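PDB 4Y2F: sensor protein KdpD from Escherichia coli, which is a membrane-bound histidine kinase that probably senses potassium supply and phosphorylates its partner response regulator, its cytoplasmic GAF domain being the part crystallised here. Local coordinates for residues G15-P18 and Q19-A22; P59-D62 and A63-Q66; L120-T123 and F124-L127. All coordinates share one frame; numbering follows the deposited sequence.

Interaction 1 of 3, residues G15-P18 and Q19-A22; sequences GRSP and QDIA
Ser17 and Asp20 meet where the loop 15-18 turns into helix 18-33, and their hydrogen bonds dominate the contact. Ser17 holds the N-cap position: its OG accepts from the backbone N of Asp20 at 3.0 Å, with an N-H...O angle of 166°. The hydroxyl reaches that N-H because OG stands between the backbone N and the carbonyl carbon (chi1 73°), which brings it to the Asp20 amide. Asp20 answers in the other direction. With CG swung beside its own backbone N (chi1 -77°), its carboxylate reaches back past the cap, and OD2 takes the amide N of Arg16 at 3.0 Å through the anti lone pair, the one facing away from OD1. Two backbone bonds then start the helix, Ile21 N to Ser17 O at 3.1 Å and Ala22 N to Pro18 O at 2.8 Å.

Charge contributes less directly. The side chains of Arg16 and Asp20 run alongside each other, yet the extended arginine carries NE 5.7 Å from Asp20 OD2, so any attraction acts without contact between the charged atoms.

Apolar contacts are few within the turn. Ile21 sends CD1 to the CA of Gly15, 4.1 Å away, where a side chain on the glycine would collide with it. The same isoleucine packs on Ala131, Leu132 and Leu135 of helix 115-142, while Pro18 and Ala22 touch Leu41 and Val39 of strand 35-42.

The pattern resembles a capping box, but Asp20 bonds the amide before the N-cap; with proline as first helical residue, this is a serine-capped helix start at the short loop between helices 4-13 and 18-33 of the GAF domain.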
# COMPACT_ATOMS: atom_id res chain seq x y z
N GLY A 15 -5.35 10.45 7.87
CA GLY A 15 -4.31 11.18 8.59
C GLY A 15 -4.02 12.50 7.91
O GLY A 15 -3.98 12.60 6.68
N ARG A 16 -3.83 13.54 8.73
CA ARG A 16 -3.63 14.89 8.23
C ARG A 16 -2.23 15.43 8.47
O ARG A 16 -1.91 16.51 7.95
CB ARG A 16 -4.64 15.86 8.87
CG ARG A 16 -6.09 15.41 8.81
CD ARG A 16 -7.02 16.58 9.08
NE ARG A 16 -8.39 16.15 9.34
CZ ARG A 16 -9.41 16.99 9.50
NH1 ARG A 16 -9.21 18.30 9.43
NH2 ARG A 16 -10.62 16.52 9.74
N SER A 17 -1.40 14.73 9.25
CA SER A 17 -0.09 15.21 9.64
C SER A 17 0.82 14.01 9.82
O SER A 17 0.33 12.90 10.09
CB SER A 17 -0.17 15.97 10.97
OG SER A 17 -0.36 15.05 12.04
N PRO A 18 2.13 14.18 9.68
CA PRO A 18 3.04 13.06 9.98
C PRO A 18 2.82 12.46 11.36
O PRO A 18 2.90 11.23 11.51
CB PRO A 18 4.43 13.70 9.85
CG PRO A 18 4.24 14.77 8.85
CD PRO A 18 2.86 15.33 9.11
N GLN A 19 2.52 13.29 12.36
CA GLN A 19 2.27 12.77 13.70
C GLN A 19 1.04 11.87 13.73
O GLN A 19 1.03 10.84 14.41
CB GLN A 19 2.15 13.92 14.70
CG GLN A 19 1.79 13.48 16.10
CD GLN A 19 2.20 14.48 17.16
OE1 GLN A 19 3.20 14.29 17.85
NE2 GLN A 19 1.43 15.56 17.29
N ASP A 20 -0.02 12.25 13.00
CA ASP A 20 -1.17 11.37 12.82
C ASP A 20 -0.74 10.02 12.25
O ASP A 20 -1.15 8.97 12.75
CB ASP A 20 -2.18 12.01 11.86
CG ASP A 20 -3.01 13.10 12.50
OD1 ASP A 20 -2.89 13.32 13.73
OD2 ASP A 20 -3.78 13.75 11.77
N ILE A 21 0.05 10.05 11.17
CA ILE A 21 0.48 8.80 10.54
C ILE A 21 1.31 7.97 11.50
O ILE A 21 1.15 6.75 11.59
CB ILE A 21 1.24 9.08 9.22
CG1 ILE A 21 0.35 9.81 8.21
CG2 ILE A 21 1.81 7.81 8.64
CD1 ILE A 21 -0.93 9.07 7.86
N ALA A 22 2.23 8.62 12.23
CA ALA A 22 3.07 7.91 13.18
C ALA A 22 2.23 7.25 14.27
O ALA A 22 2.44 6.07 14.60
CB ALA A 22 4.08 8.87 13.79

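Interaction 2 of 3, residues P59-D62 and A63-Q66; sequences PWDD and AIAQ
A single carboxylate oxygen of Asp61 serves two amide groups at the start of helix 62-71. OD2 accepts from Ile64 N at 2.8 Å with an N-H...O angle of 154°, the donor arriving on the anti side and somewhat out of the carboxylate plane. The same oxygen lies 2.8 Å from Ala63 N, but there the angle falls to 117° and the bond is weak. Asp61 can make both because CG is anti to its backbone N (chi1 -175°), which carries the carboxylate over the N-terminal end of the helix. Its negative charge next to these N-H groups would probably interact favourably with the helix dipole.

The backbone carbonyls take the next donors: Ala65 N bonds to Asp61 O at 3.0 Å, and Gln66 N to Asp62 O at 2.9 Å. Farther out, the amide of Gln66 is satisfied by other parts of the chain: NE2 donates to Gly46 O and also pairs with Asp70 OD1, while OE1 accepts from Leu48 N, tying the helix to the start of strand 48-49 and the loop before it.

Ile64 CG1 lies against the Asp61 carboxylate, 3.4 Å from OD2. The apolar contact here is between Trp60 CD1 and Ala65 CB, at 4.0 Å. The indole also packs on Leu40 and Val103, and Ala65 on Leu101, bringing the helix start against strands 35-42 and 97-106. Asp61 is thus a classic aspartate N-cap, here opening the helix that lies against the GAF sheet on the side away from helix 115-142.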
# COMPACT_ATOMS: atom_id res chain seq x y z
N PRO A 59 16.48 1.10 24.48
CA PRO A 59 17.12 2.12 23.63
C PRO A 59 17.83 1.49 22.45
O PRO A 59 18.55 0.50 22.59
CB PRO A 59 18.13 2.79 24.57
CG PRO A 59 17.72 2.44 25.93
CD PRO A 59 16.92 1.18 25.88
N TRP A 60 17.66 2.10 21.28
CA TRP A 60 18.36 1.69 20.07
C TRP A 60 19.48 2.67 19.79
O TRP A 60 19.58 3.74 20.40
CB TRP A 60 17.41 1.62 18.87
CG TRP A 60 16.72 2.90 18.61
CD1 TRP A 60 17.17 3.94 17.84
CD2 TRP A 60 15.45 3.30 19.12
NE1 TRP A 60 16.26 4.96 17.84
CE2 TRP A 60 15.19 4.59 18.62
CE3 TRP A 60 14.50 2.69 19.94
CZ2 TRP A 60 14.02 5.29 18.92
CZ3 TRP A 60 13.33 3.37 20.22
CH2 TRP A 60 13.10 4.66 19.71
N ASP A 61 20.35 2.29 18.86
CA ASP A 61 21.47 3.15 18.50
C ASP A 61 20.99 4.20 17.51
O ASP A 61 20.55 3.87 16.41
CB ASP A 61 22.62 2.32 17.92
CG ASP A 61 23.85 3.16 17.65
OD1 ASP A 61 24.88 2.96 18.34
OD2 ASP A 61 23.81 4.02 16.75
N ASP A 62 21.07 5.48 17.92
CA ASP A 62 20.59 6.57 17.08
C ASP A 62 21.34 6.63 15.76
O ASP A 62 20.75 6.94 14.72
CB ASP A 62 20.75 7.91 17.79
CG ASP A 62 19.90 8.02 19.04
OD1 ASP A 62 18.80 7.42 19.08
OD2 ASP A 62 20.33 8.72 19.98
N ALA A 63 22.65 6.36 15.78
CA ALA A 63 23.44 6.49 14.57
C ALA A 63 23.20 5.34 13.60
O ALA A 63 23.24 5.54 12.39
CB ALA A 63 24.92 6.63 14.92
N ILE A 64 22.92 4.14 14.12
CA ILE A 64 22.55 3.03 13.25
C ILE A 64 21.17 3.25 12.65
O ILE A 64 20.93 2.96 11.47
CB ILE A 64 22.69 1.68 13.99
CG1 ILE A 64 24.12 1.50 14.49
CG2 ILE A 64 22.27 0.53 13.09
CD1 ILE A 64 25.15 1.45 13.38
N ALA A 65 20.25 3.81 13.44
CA ALA A 65 18.96 4.23 12.89
C ALA A 65 19.16 5.23 11.76
O ALA A 65 18.58 5.09 10.67
CB ALA A 65 18.09 4.82 14.00
N GLN A 66 20.01 6.24 11.98
CA GLN A 66 20.30 7.19 10.91
C GLN A 66 20.89 6.49 9.69
O GLN A 66 20.55 6.83 8.55
CB GLN A 66 21.22 8.30 11.42
CG GLN A 66 21.35 9.50 10.47
CD GLN A 66 20.06 10.31 10.36
OE1 GLN A 66 19.45 10.68 11.37
NE2 GLN A 66 19.65 10.60 9.13

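Interaction 3 of 3, residues L120-T123 and F124-L127; sequences LLET and FTLL
Thr125 OG1 donates to Glu122 O at 2.9 Å, the side-chain hydrogen bond within this stretch of helix 115-142, the long helix that packs on the GAF domain sheet and takes part in the subunit interface. The torsion that turns OG1 back over the preceding turn (chi1 66°) sets it between the backbone N and the carbonyl carbon. Glu122 O accepts a second bond, from Leu126 N at 3.0 Å, and both donors approach from the same face of its carbonyl plane. They differ in direction: the hydroxyl comes in at a C=O...donor angle of 118°, the amide at 154°. The two preceding backbone bonds, Phe124 N to Leu120 O and Thr125 N to Leu121 O, are each 3.0 Å long, and Leu127 N to Thr123 O follows. A valine in place of Thr125 would probably leave Glu122 O with Leu126 N alone among its donors here and lose the link that fixes the rotation of this side chain.

Packing spreads outward from these bonds. The methyl CG2 of Thr125 lies 3.4 Å from Leu121 O; the threonine also touches Leu92, and Leu121 touches Leu90, both of strand 88-94. On another side of the helix, Phe124 sits against Leu5 and Met8 of helix 4-13 and meets the ring of Phe33 edge-to-face. At the dimer interface, Thr123 packs on its counterpart in the second subunit, Leu126 packs on Leu127 of the second subunit, and Leu127 on its Leu126.

One turn earlier, Leu120 crosses the Phe124 side chain at a slant. Its CD1 reaches the ring edge in the ring plane, 3.7 Å from Phe124 CE1, while Leu120 O lies near the same plane, 3.2 Å from Phe124 CD1.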
# COMPACT_ATOMS: atom_id res chain seq x y z
N LEU A 120 4.33 -9.94 6.10
CA LEU A 120 3.19 -9.08 6.43
C LEU A 120 3.67 -7.72 6.91
O LEU A 120 3.14 -6.67 6.51
CB LEU A 120 2.30 -9.75 7.48
CG LEU A 120 1.10 -8.88 7.86
CD1 LEU A 120 0.17 -8.67 6.65
CD2 LEU A 120 0.34 -9.53 9.00
N LEU A 121 4.70 -7.71 7.77
CA LEU A 121 5.22 -6.45 8.28
C LEU A 121 5.77 -5.59 7.15
O LEU A 121 5.62 -4.36 7.18
CB LEU A 121 6.28 -6.73 9.33
CG LEU A 121 6.93 -5.50 9.99
CD1 LEU A 121 5.91 -4.59 10.63
CD2 LEU A 121 7.94 -6.00 11.04
N GLU A 122 6.39 -6.21 6.14
CA GLU A 122 6.87 -5.41 5.02
C GLU A 122 5.72 -4.72 4.30
O GLU A 122 5.85 -3.55 3.90
CB GLU A 122 7.67 -6.27 4.05
CG GLU A 122 8.17 -5.43 2.89
CD GLU A 122 9.13 -6.16 2.03
OE1 GLU A 122 10.32 -6.23 2.39
OE2 GLU A 122 8.69 -6.69 0.99
N THR A 123 4.59 -5.40 4.14
CA THR A 123 3.43 -4.77 3.51
C THR A 123 2.94 -3.61 4.36
O THR A 123 2.59 -2.55 3.82
CB THR A 123 2.33 -5.79 3.31
OG1 THR A 123 2.83 -6.90 2.54
CG2 THR A 123 1.17 -5.17 2.54
N PHE A 124 2.93 -3.77 5.69
CA PHE A 124 2.55 -2.66 6.56
C PHE A 124 3.46 -1.45 6.34
O PHE A 124 2.98 -0.32 6.18
CB PHE A 124 2.58 -3.10 8.03
CG PHE A 124 1.29 -3.70 8.50
CD1 PHE A 124 0.86 -4.93 8.02
CD2 PHE A 124 0.51 -3.05 9.45
CE1 PHE A 124 -0.34 -5.48 8.46
CE2 PHE A 124 -0.68 -3.60 9.90
CZ PHE A 124 -1.11 -4.80 9.40
N THR A 125 4.79 -1.66 6.32
CA THR A 125 5.69 -0.52 6.15
C THR A 125 5.51 0.15 4.80
O THR A 125 5.72 1.36 4.67
CB THR A 125 7.15 -0.91 6.38
OG1 THR A 125 7.59 -1.82 5.36
CG2 THR A 125 7.35 -1.53 7.76
N LEU A 126 5.12 -0.61 3.77
CA LEU A 126 4.87 -0.01 2.47
C LEU A 126 3.66 0.92 2.52
O LEU A 126 3.69 2.02 1.95
CB LEU A 126 4.66 -1.11 1.44
CG LEU A 126 4.30 -0.72 0.02
CD1 LEU A 126 5.33 0.27 -0.53
CD2 LEU A 126 4.28 -1.97 -0.82
N LEU A 127 2.60 0.50 3.21
CA LEU A 127 1.42 1.36 3.33
C LEU A 127 1.73 2.61 4.16
O LEU A 127 1.30 3.72 3.80
CB LEU A 127 0.27 0.58 3.94
CG LEU A 127 -0.38 -0.52 3.11
CD1 LEU A 127 -1.67 -0.84 3.79
CD2 LEU A 127 -0.65 -0.06 1.69

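How the interactions relate
Interactions 1 and 2 are surface contacts that open separate helices, 18-33 and 62-71; interaction 3 is buried, in the first half of helix 115-142. The two helix starts lie about 22 Å apart between centres and use different caps, a serine hydroxyl in one and an aspartate carboxylate in the other. In interaction 3 a hydroxyl instead donates to a helical carbonyl, amid largely apolar packing. Ile21 of interaction 1 rests on the same long helix that carries interaction 3, although the two contacts do not touch. Interactions 2 and 3 lie on opposite sides of the chain's centre, and of the three only 120-127 meets the second subunit.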